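Local coordinates for protein PppA (Pseudomonas aeruginosa, PDB 6JKV) that binds manganese ions and probably acts as a PP2C-type protein serine/threonine phosphatase that regulates the type VI secretion system, at residues R145-V150 with P205-L210; D227-S232 with A256-A261. One frame throughout, in Å; residues are numbered along the deposited sequence.

Both contacts involve the same five-stranded antiparallel sheet of the PP2C fold. Contact 1 pairs strand 142-147 with strand 208-212, and contact 2 lays the end of helix 222-229 and the loop after it against strand 254-261, the next strand over. Their centres lie about 8 Å apart. Two probable backbone hydrogen bonds join them: F209 N to V259 O, 2.8 Å, and D207 O to A261 N, 2.9 Å. On the helix-covered face, L146 CD2 packs 3.6 Å from L229 O. Both contacts lie away from the two manganese sites, one with D61 and G62, the other with D61, D214 and D252.

Contact 1 (R145-V150 with P205-L210); sequences RLRGGV and PGDSFL
R147 reaches across from the end of strand 142-147 to form a side-on, two-nitrogen salt bridge with the carboxylate of D207, just ahead of strand 208-212. Its CB, CG and CD run past D207 OD1, with CG the nearest of the three at 3.6 Å. The chain is extended up to a bend at chi3 (-78°), which turns the guanidinium side-on to the acid. NE then bonds D207 OD1 at 3.0 Å, almost straight at 172°. NH2 takes the syn lone pair of OD2 at 2.7 Å and also bonds the carbonyl of H202. The two planes are 31° apart, and OD1 is met somewhat out of the carboxylate plane. NH1 lies over the R145 guanidinium, toward its rim, as R145 NH1 does over that of R147.

R145 runs alongside F209, its CD 3.9 Å from F209 CE1. On the other face of the sheet, L146 and S208 make the antiparallel hydrogen-bonded pair, with S208 N to L146 O at 2.9 Å and their CB atoms 3.8 Å apart. A type I' turn, R147 to V150, closes the hairpin to strand 150-153. D207 OD2 takes bonds from R147 NH2, L204 N and a water; its carboxylate probably balances the charge of R147 directly, while R145, linked to it through that water from NH1, is paired mainly with E152 through NH2.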
# COMPACT_ATOMS: atom_id res chain seq x y z
N ARG A 145 0.73 4.18 -11.17
CA ARG A 145 0.81 3.40 -12.43
C ARG A 145 1.84 4.05 -13.35
O ARG A 145 1.77 5.27 -13.56
CB ARG A 145 -0.56 3.33 -13.11
CG ARG A 145 -0.48 2.81 -14.54
CD ARG A 145 -1.82 2.60 -15.18
NE ARG A 145 -2.53 3.85 -15.33
CZ ARG A 145 -3.79 3.96 -15.72
NH1 ARG A 145 -4.49 2.88 -16.01
NH2 ARG A 145 -4.35 5.16 -15.79
N LEU A 146 2.77 3.25 -13.87
CA LEU A 146 3.68 3.67 -14.96
C LEU A 146 3.15 3.09 -16.26
O LEU A 146 3.05 1.85 -16.39
CB LEU A 146 5.09 3.16 -14.67
CG LEU A 146 6.15 3.63 -15.67
CD1 LEU A 146 6.53 5.07 -15.40
CD2 LEU A 146 7.38 2.74 -15.61
N ARG A 147 2.81 3.97 -17.20
CA ARG A 147 2.34 3.59 -18.55
C ARG A 147 3.02 4.49 -19.58
O ARG A 147 2.99 5.71 -19.41
CB ARG A 147 0.82 3.71 -18.62
CG ARG A 147 0.24 3.48 -20.01
CD ARG A 147 -1.27 3.58 -19.97
NE ARG A 147 -1.90 2.39 -19.43
CZ ARG A 147 -3.21 2.23 -19.26
NH1 ARG A 147 -4.05 3.21 -19.56
NH2 ARG A 147 -3.69 1.10 -18.78
N GLY A 148 3.62 3.88 -20.60
CA GLY A 148 4.35 4.61 -21.66
C GLY A 148 5.43 5.51 -21.09
O GLY A 148 5.62 6.61 -21.63
N GLY A 149 6.12 5.09 -20.03
CA GLY A 149 7.18 5.88 -19.39
C GLY A 149 6.64 7.08 -18.62
O GLY A 149 7.45 7.92 -18.21
N VAL A 150 5.32 7.16 -18.41
CA VAL A 150 4.67 8.28 -17.66
C VAL A 150 4.10 7.74 -16.35
O VAL A 150 3.32 6.76 -16.40
CB VAL A 150 3.58 8.98 -18.49
CG1 VAL A 150 2.94 10.10 -17.69
CG2 VAL A 150 4.13 9.50 -19.82
N PRO A 205 -1.03 -4.50 -21.45
CA PRO A 205 0.29 -5.13 -21.44
C PRO A 205 1.35 -4.03 -21.43
O PRO A 205 1.23 -3.09 -22.19
CB PRO A 205 0.32 -5.96 -22.73
CG PRO A 205 -1.15 -6.22 -23.04
CD PRO A 205 -1.86 -4.96 -22.58
N GLY A 206 2.33 -4.16 -20.54
CA GLY A 206 3.44 -3.20 -20.40
C GLY A 206 3.21 -2.22 -19.27
O GLY A 206 4.16 -1.46 -18.96
N ASP A 207 2.00 -2.20 -18.68
CA ASP A 207 1.69 -1.36 -17.50
C ASP A 207 2.54 -1.83 -16.33
O ASP A 207 2.77 -3.04 -16.21
CB ASP A 207 0.22 -1.42 -17.11
CG ASP A 207 -0.69 -0.61 -18.01
OD1 ASP A 207 -0.17 0.05 -18.93
OD2 ASP A 207 -1.92 -0.65 -17.78
N SER A 208 2.98 -0.88 -15.50
CA SER A 208 3.67 -1.12 -14.22
C SER A 208 2.89 -0.43 -13.10
O SER A 208 2.20 0.57 -13.38
CB SER A 208 5.08 -0.60 -14.24
OG SER A 208 5.98 -1.60 -14.67
N PHE A 209 3.02 -0.95 -11.89
CA PHE A 209 2.35 -0.43 -10.69
C PHE A 209 3.33 -0.43 -9.53
O PHE A 209 4.13 -1.37 -9.42
CB PHE A 209 1.12 -1.27 -10.34
CG PHE A 209 0.13 -1.37 -11.47
CD1 PHE A 209 -0.81 -0.37 -11.67
CD2 PHE A 209 0.13 -2.46 -12.32
CE1 PHE A 209 -1.72 -0.46 -12.70
CE2 PHE A 209 -0.79 -2.55 -13.35
CZ PHE A 209 -1.71 -1.56 -13.54
N LEU A 210 3.26 0.61 -8.71
CA LEU A 210 4.05 0.71 -7.47
C LEU A 210 3.09 0.94 -6.30
O LEU A 210 2.36 1.95 -6.32
CB LEU A 210 5.04 1.86 -7.58
CG LEU A 210 5.69 2.25 -6.25
CD1 LEU A 210 6.68 1.19 -5.82
CD2 LEU A 210 6.35 3.62 -6.34
O HOH W 1 -4.07 0.01 -15.70
O HOH W 2 5.35 0.11 -17.33
O HOH W 3 3.59 1.09 -20.98

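Contact 2 (D227-S232 with A256-A261)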
# COMPACT_ATOMS: atom_id res chain seq x y z
N ASP A 227 11.72 7.39 -12.89
CA ASP A 227 13.05 6.97 -13.41
C ASP A 227 13.36 5.54 -12.98
O ASP A 227 13.75 4.72 -13.84
CB ASP A 227 14.15 7.92 -12.94
CG ASP A 227 14.09 9.26 -13.64
OD1 ASP A 227 13.41 9.34 -14.68
OD2 ASP A 227 14.70 10.20 -13.13
N VAL A 228 13.21 5.25 -11.69
CA VAL A 228 13.58 3.92 -11.13
C VAL A 228 12.61 2.86 -11.65
O VAL A 228 13.07 1.75 -11.97
CB VAL A 228 13.62 3.94 -9.59
CG1 VAL A 228 14.02 2.58 -9.04
CG2 VAL A 228 14.57 5.01 -9.06
N LEU A 229 11.32 3.19 -11.76
CA LEU A 229 10.28 2.22 -12.21
C LEU A 229 10.48 1.87 -13.69
O LEU A 229 10.01 0.79 -14.09
CB LEU A 229 8.89 2.82 -11.99
CG LEU A 229 8.38 2.82 -10.55
CD1 LEU A 229 7.01 3.47 -10.46
CD2 LEU A 229 8.33 1.40 -9.98
N SER A 230 11.14 2.72 -14.47
CA SER A 230 11.34 2.51 -15.93
C SER A 230 12.44 1.48 -16.17
O SER A 230 13.41 1.77 -16.89
CB SER A 230 11.60 3.80 -16.64
OG SER A 230 10.39 4.52 -16.79
N HIS A 231 12.30 0.30 -15.56
CA HIS A 231 13.19 -0.86 -15.77
C HIS A 231 12.35 -2.14 -15.80
O HIS A 231 11.20 -2.14 -15.30
CB HIS A 231 14.29 -0.89 -14.70
CG HIS A 231 15.22 0.26 -14.80
ND1 HIS A 231 14.97 1.49 -14.21
CD2 HIS A 231 16.39 0.41 -15.46
CE1 HIS A 231 15.95 2.33 -14.49
NE2 HIS A 231 16.83 1.69 -15.27
N SER A 232 12.91 -3.18 -16.41
CA SER A 232 12.17 -4.41 -16.81
C SER A 232 11.91 -5.31 -15.61
O SER A 232 10.94 -6.08 -15.65
CB SER A 232 12.92 -5.15 -17.87
OG SER A 232 14.08 -5.76 -17.32
N ALA A 256 8.46 -1.02 -0.75
CA ALA A 256 8.12 -0.88 -2.18
C ALA A 256 7.68 -2.25 -2.70
O ALA A 256 8.32 -3.26 -2.37
CB ALA A 256 9.29 -0.33 -2.95
N LEU A 257 6.59 -2.25 -3.46
CA LEU A 257 6.06 -3.45 -4.13
C LEU A 257 5.73 -3.06 -5.57
O LEU A 257 4.92 -2.12 -5.76
CB LEU A 257 4.83 -3.95 -3.38
CG LEU A 257 4.47 -5.42 -3.59
CD1 LEU A 257 3.77 -6.00 -2.36
CD2 LEU A 257 3.60 -5.55 -4.83
N VAL A 258 6.37 -3.72 -6.53
CA VAL A 258 6.21 -3.40 -7.98
C VAL A 258 5.51 -4.58 -8.65
O VAL A 258 5.88 -5.74 -8.39
CB VAL A 258 7.54 -3.04 -8.65
CG1 VAL A 258 7.44 -3.05 -10.17
CG2 VAL A 258 8.01 -1.68 -8.16
N VAL A 259 4.52 -4.26 -9.47
CA VAL A 259 3.76 -5.24 -10.29
C VAL A 259 3.90 -4.81 -11.75
O VAL A 259 3.73 -3.61 -12.05
CB VAL A 259 2.29 -5.31 -9.86
CG1 VAL A 259 1.52 -6.36 -10.64
CG2 VAL A 259 2.16 -5.58 -8.37
N ARG A 260 4.18 -5.78 -12.62
CA ARG A 260 4.29 -5.53 -14.08
C ARG A 260 3.34 -6.48 -14.82
O ARG A 260 3.37 -7.68 -14.54
CB ARG A 260 5.72 -5.73 -14.56
CG ARG A 260 5.89 -5.47 -16.05
CD ARG A 260 7.33 -5.54 -16.47
NE ARG A 260 8.05 -4.31 -16.19
CZ ARG A 260 7.99 -3.22 -16.94
NH1 ARG A 260 7.20 -3.19 -18.01
NH2 ARG A 260 8.72 -2.16 -16.62
N ALA A 261 2.55 -5.93 -15.75
CA ALA A 261 1.59 -6.67 -16.58
C ALA A 261 2.24 -7.01 -17.93
O ALA A 261 2.97 -6.16 -18.47
CB ALA A 261 0.34 -5.86 -16.76
O HOH W 4 9.48 -3.59 -13.58
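R260 of strand 254-261 bonds H231 in the loop after helix 222-229, and V258 touches L229 at the helix end, within the alpha/beta/beta/alpha sandwich of PP2C phosphatases, where a helical layer covers each of two stacked antiparallel sheets. The apolar half is a single touch: L229 CD2 lies 3.6 Å from V258 CG2, the two side chains passing each other and running opposite ways. The polar half is a bond from R260 NH2 to H231 O, 2.8 Å long and bent to 141°. The donor stands above the carbonyl plane, and the oxygen is tilted from the guanidinium plane. One water donates to H231 O and accepts from R260 NE, giving a second route between the same partners.

R260 starts out extended, with CG anti to N (chi1 -179°), then bends at chi3 (-81°) to bring its head to the loop; its CD passes 3.7 Å from S232 O. In the next shell, L210 of the adjacent strand and V237 of helix 234-247 touch both L229 and V258, while S208 packs against R260. The loop itself is shaped by an inverse gamma turn centred on S230, with H231 N bonded to L229 O, and S230 OG is tied back to R226 O. The ring of H231 turns back to the helix, where ND1 donates to V228 O at 2.9 Å.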